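Local structure of apoptosis regulator Bcl-2 homolog (4MI8) at residues Asp60-Leu72 / Phe93-Cys105. The protein protects infected cells from apoptosis and inhibits host starvation-induced autophagy, binding host BECN1, BAK1 and BAX, and so supports latent and chronic infection. Residues are numbered along the deposited sequence; the frame is centred on the assembly and turned at random.
Sequences DYGPALKNWKRDL and FDVGRYVCEEVLC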
loop_
_atom_site.group_PDB
_atom_site.type_symbol
_atom_site.label_atom_id
_atom_site.label_comp_id
_atom_site.label_asym_id
_atom_site.label_seq_id
_atom_site.Cartn_x
_atom_site.Cartn_y
_atom_site.Cartn_z
ATOM N N ASP A 60 -8.051 10.691 9.945
ATOM C CA ASP A 60 -7.330 10.098 8.871
ATOM C C ASP A 60 -6.005 9.590 9.422
ATOM O O ASP A 60 -5.757 9.641 10.627
ATOM C CB ASP A 60 -7.221 11.092 7.720
ATOM C CG ASP A 60 -6.205 12.194 7.954
ATOM O OD1 ASP A 60 -5.323 12.144 8.850
ATOM O OD2 ASP A 60 -6.255 13.127 7.134
ATOM N N TYR A 61 -5.197 9.030 8.541
ATOM C CA TYR A 61 -3.935 8.383 8.953
ATOM C C TYR A 61 -2.850 9.419 9.315
ATOM O O TYR A 61 -1.773 9.069 9.816
ATOM C CB TYR A 61 -3.350 7.613 7.752
ATOM C CG TYR A 61 -4.180 6.502 7.137
ATOM C CD1 TYR A 61 -5.250 5.901 7.849
ATOM C CD2 TYR A 61 -3.861 6.001 5.848
ATOM C CE1 TYR A 61 -5.965 4.838 7.312
ATOM C CE2 TYR A 61 -4.591 4.947 5.298
ATOM C CZ TYR A 61 -5.639 4.375 6.014
ATOM O OH TYR A 61 -6.381 3.328 5.477
ATOM N N GLY A 62 -3.126 10.679 8.983
ATOM C CA GLY A 62 -2.147 11.750 9.012
ATOM C C GLY A 62 -1.567 12.199 10.328
ATOM O O GLY A 62 -0.636 12.969 10.327
ATOM N N PRO A 63 -2.139 11.791 11.469
ATOM C CA PRO A 63 -1.310 12.074 12.638
ATOM C C PRO A 63 -0.278 10.985 12.989
ATOM O O PRO A 63 0.671 11.295 13.670
ATOM C CB PRO A 63 -2.338 12.268 13.760
ATOM C CG PRO A 63 -3.604 12.649 13.065
ATOM C CD PRO A 63 -3.567 11.780 11.824
ATOM N N ALA A 64 -0.427 9.742 12.535
ATOM C CA ALA A 64 0.612 8.722 12.785
ATOM C C ALA A 64 1.729 8.704 11.705
ATOM O O ALA A 64 2.909 8.496 11.992
ATOM C CB ALA A 64 -0.037 7.352 12.940
ATOM N N LEU A 65 1.329 8.959 10.461
ATOM C CA LEU A 65 2.155 8.834 9.272
ATOM C C LEU A 65 2.960 10.087 8.934
ATOM O O LEU A 65 3.836 10.037 8.081
ATOM C CB LEU A 65 1.260 8.548 8.068
ATOM C CG LEU A 65 1.152 7.141 7.499
ATOM C CD1 LEU A 65 1.584 6.027 8.445
ATOM C CD2 LEU A 65 -0.281 7.015 7.062
ATOM N N LYS A 66 2.630 11.223 9.537
ATOM C CA LYS A 66 3.515 12.363 9.435
ATOM C C LYS A 66 4.933 11.923 9.793
ATOM O O LYS A 66 5.864 12.500 9.300
ATOM C CB LYS A 66 3.068 13.514 10.339
ATOM C CG LYS A 66 3.083 13.215 11.840
ATOM C CD LYS A 66 2.799 14.453 12.699
ATOM C CE LYS A 66 1.353 14.928 12.547
ATOM N NZ LYS A 66 0.685 15.294 13.840
ATOM N N ASN A 67 5.097 10.892 10.622
ATOM C CA ASN A 67 6.438 10.426 10.995
ATOM C C ASN A 67 6.852 9.125 10.341
ATOM O O ASN A 67 7.662 8.382 10.888
ATOM C CB ASN A 67 6.556 10.265 12.501
ATOM C CG ASN A 67 5.731 11.283 13.263
ATOM O OD1 ASN A 67 5.596 12.431 12.828
ATOM N ND2 ASN A 67 5.173 10.870 14.409
ATOM N N TRP A 68 6.287 8.856 9.168
ATOM C CA TRP A 68 6.566 7.648 8.402
ATOM C C TRP A 68 8.034 7.437 8.258
ATOM O O TRP A 68 8.521 6.305 8.269
ATOM C CB TRP A 68 5.946 7.756 7.026
ATOM C CG TRP A 68 6.684 8.672 6.070
ATOM C CD1 TRP A 68 6.489 10.037 5.893
ATOM C CD2 TRP A 68 7.720 8.297 5.078
ATOM N NE1 TRP A 68 7.306 10.511 4.907
ATOM C CE2 TRP A 68 8.066 9.527 4.370
ATOM C CE3 TRP A 68 8.349 7.118 4.727
ATOM C CZ2 TRP A 68 9.031 9.561 3.375
ATOM C CZ3 TRP A 68 9.305 7.152 3.716
ATOM C CH2 TRP A 68 9.639 8.347 3.049
ATOM N N LYS A 69 8.757 8.537 8.106
ATOM C CA LYS A 69 10.221 8.508 8.058
ATOM C C LYS A 69 10.948 7.421 8.903
ATOM O O LYS A 69 11.637 6.557 8.326
ATOM C CB LYS A 69 10.775 9.899 8.342
ATOM C CG LYS A 69 10.626 10.893 7.182
ATOM C CD LYS A 69 11.417 10.563 5.915
ATOM C CE LYS A 69 12.589 9.591 6.099
ATOM N NZ LYS A 69 12.120 8.192 5.820
ATOM N N ARG A 70 10.766 7.454 10.234
ATOM C CA ARG A 70 11.377 6.480 11.155
ATOM C C ARG A 70 10.457 5.318 11.538
ATOM O O ARG A 70 10.932 4.248 11.894
ATOM C CB ARG A 70 11.895 7.203 12.413
ATOM C CG ARG A 70 12.817 6.373 13.331
ATOM C CD ARG A 70 13.737 7.192 14.271
ATOM N NE ARG A 70 14.268 6.394 15.396
ATOM C CZ ARG A 70 15.201 6.779 16.274
ATOM N NH1 ARG A 70 15.767 7.970 16.204
ATOM N NH2 ARG A 70 15.588 5.958 17.236
ATOM N N ASP A 71 9.141 5.533 11.427
ATOM C CA ASP A 71 8.119 4.595 11.911
ATOM C C ASP A 71 7.470 3.691 10.875
ATOM O O ASP A 71 6.723 2.764 11.253
ATOM C CB ASP A 71 6.976 5.366 12.578
ATOM C CG ASP A 71 7.450 6.279 13.708
ATOM O OD1 ASP A 71 8.637 6.208 14.120
ATOM O OD2 ASP A 71 6.615 7.084 14.183
ATOM N N LEU A 72 7.692 3.964 9.583
ATOM C CA LEU A 72 6.937 3.246 8.570
ATOM C C LEU A 72 7.166 1.768 8.722
ATOM O O LEU A 72 6.217 0.998 8.702
ATOM C CB LEU A 72 7.207 3.714 7.123
ATOM C CG LEU A 72 6.060 3.388 6.126
ATOM C CD1 LEU A 72 4.656 3.584 6.718
ATOM C CD2 LEU A 72 6.171 4.199 4.859
ATOM N N PHE A 93 -0.696 -1.220 1.088
ATOM C CA PHE A 93 -0.646 -0.333 -0.061
ATOM C C PHE A 93 -1.371 0.945 0.224
ATOM O O PHE A 93 -1.018 1.966 -0.361
ATOM C CB PHE A 93 -1.217 -1.022 -1.321
ATOM C CG PHE A 93 -0.199 -1.901 -2.036
ATOM C CD1 PHE A 93 0.867 -1.311 -2.747
ATOM C CD2 PHE A 93 -0.271 -3.332 -1.957
ATOM C CE1 PHE A 93 1.817 -2.121 -3.367
ATOM C CE2 PHE A 93 0.740 -4.158 -2.581
ATOM C CZ PHE A 93 1.758 -3.569 -3.269
ATOM N N ASP A 94 -2.428 0.924 1.043
ATOM C CA ASP A 94 -3.203 2.197 1.250
ATOM C C ASP A 94 -2.403 3.089 2.125
ATOM O O ASP A 94 -2.526 4.336 2.068
ATOM C CB ASP A 94 -4.516 1.927 1.995
ATOM C CG ASP A 94 -5.455 3.110 1.963
ATOM O OD1 ASP A 94 -5.418 3.881 0.959
ATOM O OD2 ASP A 94 -6.290 3.285 2.904
ATOM N N VAL A 95 -1.635 2.486 3.051
ATOM C CA VAL A 95 -0.682 3.359 3.801
ATOM C C VAL A 95 0.300 4.059 2.866
ATOM O O VAL A 95 0.509 5.314 2.955
ATOM C CB VAL A 95 0.053 2.595 4.901
ATOM C CG1 VAL A 95 1.225 3.436 5.400
ATOM C CG2 VAL A 95 -0.994 2.133 5.971
ATOM N N GLY A 96 0.887 3.291 1.936
ATOM C CA GLY A 96 1.829 3.901 0.948
ATOM C C GLY A 96 1.099 4.934 0.071
ATOM O O GLY A 96 1.690 5.952 -0.305
ATOM N N ARG A 97 -0.170 4.685 -0.282
ATOM C CA ARG A 97 -0.915 5.646 -1.072
ATOM C C ARG A 97 -1.158 6.927 -0.306
ATOM O O ARG A 97 -1.088 8.003 -0.893
ATOM C CB ARG A 97 -2.261 5.087 -1.507
ATOM C CG ARG A 97 -3.070 6.066 -2.341
ATOM C CD ARG A 97 -4.394 5.485 -2.929
ATOM N NE ARG A 97 -5.351 5.123 -1.878
ATOM C CZ ARG A 97 -6.513 5.776 -1.668
ATOM N NH1 ARG A 97 -6.893 6.781 -2.441
ATOM N NH2 ARG A 97 -7.358 5.385 -0.737
ATOM N N TYR A 98 -1.474 6.799 1.003
ATOM C CA TYR A 98 -1.673 7.957 1.866
ATOM C C TYR A 98 -0.376 8.780 1.860
ATOM O O TYR A 98 -0.430 9.971 1.578
ATOM C CB TYR A 98 -1.981 7.572 3.327
ATOM C CG TYR A 98 -2.298 8.823 4.175
ATOM C CD1 TYR A 98 -3.601 9.353 4.190
ATOM C CD2 TYR A 98 -1.303 9.500 4.929
ATOM C CE1 TYR A 98 -3.923 10.506 4.918
ATOM C CE2 TYR A 98 -1.621 10.654 5.675
ATOM C CZ TYR A 98 -2.944 11.142 5.661
ATOM O OH TYR A 98 -3.354 12.273 6.354
ATOM N N VAL A 99 0.758 8.168 2.217
ATOM C CA VAL A 99 2.027 8.889 2.256
ATOM C C VAL A 99 2.246 9.685 0.936
ATOM O O VAL A 99 2.378 10.921 0.970
ATOM C CB VAL A 99 3.233 7.985 2.506
ATOM C CG1 VAL A 99 4.515 8.822 2.422
ATOM C CG2 VAL A 99 3.115 7.326 3.861
ATOM N N CYS A 100 2.210 9.012 -0.211
ATOM C CA CYS A 100 2.306 9.729 -1.492
ATOM C C CYS A 100 1.327 10.866 -1.597
ATOM O O CYS A 100 1.686 11.912 -2.098
ATOM C CB CYS A 100 2.053 8.849 -2.689
ATOM S SG CYS A 100 3.328 7.608 -2.892
ATOM N N GLU A 101 0.087 10.667 -1.224
ATOM C CA GLU A 101 -0.934 11.590 -1.636
ATOM C C GLU A 101 -1.130 12.744 -0.667
ATOM O O GLU A 101 -1.819 13.686 -0.977
ATOM C CB GLU A 101 -2.263 10.869 -1.886
ATOM C CG GLU A 101 -2.382 10.104 -3.182
ATOM C CD GLU A 101 -3.738 9.470 -3.399
ATOM O OE1 GLU A 101 -4.512 9.317 -2.475
ATOM O OE2 GLU A 101 -4.049 9.113 -4.510
ATOM N N GLU A 102 -0.535 12.664 0.508
ATOM C CA GLU A 102 -0.746 13.696 1.501
ATOM C C GLU A 102 0.417 14.083 2.340
ATOM O O GLU A 102 0.390 15.125 2.926
ATOM C CB GLU A 102 -1.859 13.336 2.440
ATOM C CG GLU A 102 -3.124 14.092 2.135
ATOM C CD GLU A 102 -4.135 13.235 1.478
ATOM O OE1 GLU A 102 -4.109 12.033 1.733
ATOM O OE2 GLU A 102 -4.947 13.746 0.715
ATOM N N VAL A 103 1.420 13.243 2.427
ATOM C CA VAL A 103 2.595 13.586 3.163
ATOM C C VAL A 103 3.671 14.122 2.232
ATOM O O VAL A 103 4.001 15.282 2.322
ATOM C CB VAL A 103 3.072 12.421 3.982
ATOM C CG1 VAL A 103 4.393 12.727 4.629
ATOM C CG2 VAL A 103 2.030 12.088 5.014
ATOM N N LEU A 104 4.177 13.279 1.329
ATOM C CA LEU A 104 5.147 13.665 0.318
ATOM C C LEU A 104 4.665 14.802 -0.584
ATOM O O LEU A 104 3.489 15.001 -0.839
ATOM C CB LEU A 104 5.542 12.465 -0.545
ATOM C CG LEU A 104 6.085 11.236 0.177
ATOM C CD1 LEU A 104 6.785 10.316 -0.812
ATOM C CD2 LEU A 104 7.038 11.629 1.296
ATOM N N CYS A 105 5.627 15.532 -1.095
ATOM C CA CYS A 105 5.419 16.576 -2.054
ATOM C C CYS A 105 4.635 16.040 -3.269
ATOM O O CYS A 105 4.991 14.999 -3.861
ATOM C CB CYS A 105 6.826 17.010 -2.407
ATOM S SG CYS A 105 7.868 15.589 -1.904
#
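Asp-60 accepts a weak hydrogen bond at OD2 from Tyr-98 OH (3.1 Å), the two side chains crossing at about a right angle. Its OD1 accepts from Gly-62 N at 2.6 Å, met from above the carboxylate plane, closing an Asx turn that lays Gly-62 against the phenol end of Tyr-98. Tyr-61 makes two distinct contacts: its CB stands 3.8 Å from the Tyr-98 ring centroid, only 5° off the normal, a CH-pi contact, while its OH donates to Asp-94 OD2 at 2.6 Å, on the anti side of the carboxylate but 27° out of its plane. Tyr-98 CG, anti to the backbone N (chi1 -175°), carries the ring out so that one face meets Tyr-61 CB. Leu-65 then splits its branches, CD2 lying 3.4 Å from Tyr-98 CD2 and CD1 meeting Val-95 CG1. Trp-68 takes Val-99 CG1 over one face of its pyrrole ring, 4.0 Å from the centroid, while Leu-104 CD2 approaches CZ2 to 3.5 Å. Leu-72 CD1 meets the same Val-95 CG1. Helix 93-103 thus packs against both the turn and residues 68-72, which run antiparallel to it. Tyr-61, Leu-65 and Val-95 also pack on apolar side chains of the bound BH3 peptide, placing this layer at the BH3-binding groove of the Bcl-2 fold. Asp-94, salt-bridged through OD1 to Arg-97 and through OD2 to Arg-50, is probably kept ionised and so remains an acceptor for the Tyr-61 hydroxyl beside that groove.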